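Local coordinates for hypothetical protein PAE2754 (Pyrobaculum aerophilum, PDB 1V8P) that acts as an exonuclease of the PIN-domain family, probably magnesium-dependent and slow on single-stranded DNA, and is the putative toxin of a type II toxin-antitoxin system, at residues Lys53-His58 with Lys94-Pro99. The protein carries 1 engineered substitution. Numbering follows the deposited sequence.
Sequences KLAILH and KVLEDP
Val-95 holds CG1 trans to its own backbone nitrogen (chi1 -176°), and His-58 has its ring swung back beside its backbone nitrogen (chi1 -75°); together these torsions set the methyl over the middle of one imidazole face. CG1 of Val-95 lies 3.6 Å from the centroid of the His-58 ring, nearly on the ring normal, a clear CH-pi contact. The other methyl, CG2 of Val-95, packs against CG1 of Ile-56 (3.9 Å), so the two branches of the valine touch Ile-56 and the His-58 ring. Ala-55 faces the opposite way from Ile-56, and its CB meets CD2 of Leu-96 (3.8 Å); Leu-57 brings CD2 obliquely up to CB of Leu-96. Tyr-120 and Val-123 of helix 115-127 pack on Leu-57, and Val-123 also touches Leu-96.

Between the side chains runs a short parallel ladder. The amide of Ile-56 gives a hydrogen bond from its N to O of Lys-94 (2.9 Å), and O of Ile-56 takes one from N of Leu-96 (3.0 Å); the bond from N of Lys-94 to O of Leu-54 is weak. This joins 94-95, an outermost strand, within this chain, of the parallel sheet of the PIN fold, to 54-56 in the 3-2-1-4 order, with two helices, 58-73 and 79-91, in the connection.

Past the ladder, OD2 of Asp-98 comes to the imidazole edge, near the ring plane, 3.2 Å from CD2 of His-58, with carboxylate and ring planes 68° apart. The carboxylate's hydrogen bonds go across the subunit interface: OD1 pairs with ND1 of His-58 of the second subunit, and OD2 with OH of Tyr-62 there. Reciprocally, ND1 of His-58 bonds to Asp-98 of that subunit, and the two His-58 rings stack on each other at the interface.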
loop_
_atom_site.group_PDB
_atom_site.type_symbol
_atom_site.label_atom_id
_atom_site.label_comp_id
_atom_site.label_asym_id
_atom_site.label_seq_id
_atom_site.Cartn_x
_atom_site.Cartn_y
_atom_site.Cartn_z
ATOM N N LYS C 53 -4.766 17.552 25.806
ATOM C CA LYS C 53 -3.354 17.612 25.478
ATOM C C LYS C 53 -2.981 16.887 24.187
ATOM O O LYS C 53 -1.932 17.162 23.602
ATOM C CB LYS C 53 -2.533 17.072 26.651
ATOM C CG LYS C 53 -2.273 18.128 27.703
ATOM C CD LYS C 53 -1.353 17.669 28.828
ATOM C CE LYS C 53 -2.104 16.845 29.854
ATOM N NZ LYS C 53 -1.568 17.053 31.233
ATOM N N LEU C 54 -3.849 15.983 23.736
ATOM C CA LEU C 54 -3.591 15.214 22.517
ATOM C C LEU C 54 -4.372 15.661 21.295
ATOM O O LEU C 54 -5.505 16.104 21.393
ATOM C CB LEU C 54 -3.889 13.728 22.729
ATOM C CG LEU C 54 -3.419 12.999 23.984
ATOM C CD1 LEU C 54 -2.043 13.507 24.413
ATOM C CD2 LEU C 54 -4.462 13.209 25.077
ATOM N N ALA C 55 -3.744 15.520 20.135
ATOM C CA ALA C 55 -4.372 15.868 18.870
ATOM C C ALA C 55 -3.976 14.872 17.775
ATOM O O ALA C 55 -3.041 14.094 17.933
ATOM C CB ALA C 55 -3.982 17.274 18.467
ATOM N N ILE C 56 -4.715 14.909 16.674
ATOM C CA ILE C 56 -4.497 14.056 15.512
ATOM C C ILE C 56 -4.695 14.949 14.313
ATOM O O ILE C 56 -5.053 16.116 14.446
ATOM C CB ILE C 56 -5.561 12.923 15.383
ATOM C CG1 ILE C 56 -6.960 13.549 15.311
ATOM C CG2 ILE C 56 -5.416 11.912 16.509
ATOM C CD1 ILE C 56 -8.095 12.570 15.427
ATOM N N LEU C 57 -4.464 14.397 13.135
ATOM C CA LEU C 57 -4.665 15.140 11.910
ATOM C C LEU C 57 -5.928 14.518 11.305
ATOM O O LEU C 57 -6.377 13.470 11.766
ATOM C CB LEU C 57 -3.476 14.933 10.970
ATOM C CG LEU C 57 -2.055 15.287 11.409
ATOM C CD1 LEU C 57 -1.103 15.093 10.223
ATOM C CD2 LEU C 57 -1.986 16.710 11.867
ATOM N N HIS C 58 -6.523 15.136 10.293
ATOM C CA HIS C 58 -7.699 14.520 9.687
ATOM C C HIS C 58 -7.267 13.149 9.148
ATOM O O HIS C 58 -7.993 12.154 9.271
ATOM C CB HIS C 58 -8.226 15.369 8.530
ATOM C CG HIS C 58 -8.946 16.609 8.955
ATOM N ND1 HIS C 58 -10.209 16.588 9.516
ATOM C CD2 HIS C 58 -8.581 17.911 8.898
ATOM C CE1 HIS C 58 -10.589 17.824 9.785
ATOM N NE2 HIS C 58 -9.620 18.646 9.419
ATOM N N LYS C 94 -8.423 16.390 19.526
ATOM C CA LYS C 94 -8.517 17.673 18.848
ATOM C C LYS C 94 -7.930 17.375 17.471
ATOM O O LYS C 94 -6.962 16.632 17.362
ATOM C CB LYS C 94 -7.646 18.711 19.567
ATOM C CG LYS C 94 -8.114 20.159 19.452
ATOM C CD LYS C 94 -8.058 20.718 18.025
ATOM C CE LYS C 94 -8.461 22.205 17.992
ATOM N NZ LYS C 94 -8.416 22.804 16.622
ATOM N N VAL C 95 -8.510 17.940 16.423
ATOM C CA VAL C 95 -8.016 17.699 15.083
ATOM C C VAL C 95 -7.365 18.964 14.556
ATOM O O VAL C 95 -7.988 20.020 14.527
ATOM C CB VAL C 95 -9.173 17.275 14.149
ATOM C CG1 VAL C 95 -8.659 16.934 12.762
ATOM C CG2 VAL C 95 -9.892 16.086 14.759
ATOM N N LEU C 96 -6.106 18.856 14.145
ATOM C CA LEU C 96 -5.388 20.007 13.621
ATOM C C LEU C 96 -5.714 20.213 12.157
ATOM O O LEU C 96 -6.322 19.357 11.525
ATOM C CB LEU C 96 -3.878 19.813 13.795
ATOM C CG LEU C 96 -3.522 19.388 15.223
ATOM C CD1 LEU C 96 -2.019 19.343 15.394
ATOM C CD2 LEU C 96 -4.161 20.357 16.205
ATOM N N GLU C 97 -5.305 21.359 11.626
ATOM C CA GLU C 97 -5.546 21.687 10.225
ATOM C C GLU C 97 -4.604 20.903 9.347
ATOM O O GLU C 97 -3.552 20.465 9.787
ATOM C CB GLU C 97 -5.296 23.174 9.957
ATOM C CG GLU C 97 -6.130 24.152 10.765
ATOM C CD GLU C 97 -5.979 25.592 10.264
ATOM O OE1 GLU C 97 -4.835 26.024 9.963
ATOM O OE2 GLU C 97 -7.007 26.298 10.175
ATOM N N ASP C 98 -4.961 20.744 8.092
ATOM C CA ASP C 98 -4.079 20.038 7.184
ATOM C C ASP C 98 -2.859 20.896 6.892
ATOM O O ASP C 98 -2.952 22.112 6.777
ATOM C CB ASP C 98 -4.804 19.717 5.878
ATOM C CG ASP C 98 -6.021 18.843 6.099
ATOM O OD1 ASP C 98 -7.001 19.010 5.349
ATOM O OD2 ASP C 98 -5.995 17.996 7.020
ATOM N N PRO C 99 -1.687 20.264 6.800
ATOM C CA PRO C 99 -0.400 20.910 6.519
ATOM C C PRO C 99 -0.301 21.319 5.049
ATOM O O PRO C 99 -1.073 20.865 4.221
ATOM C CB PRO C 99 0.614 19.813 6.836
ATOM C CG PRO C 99 -0.120 18.915 7.777
ATOM C CD PRO C 99 -1.498 18.872 7.236
#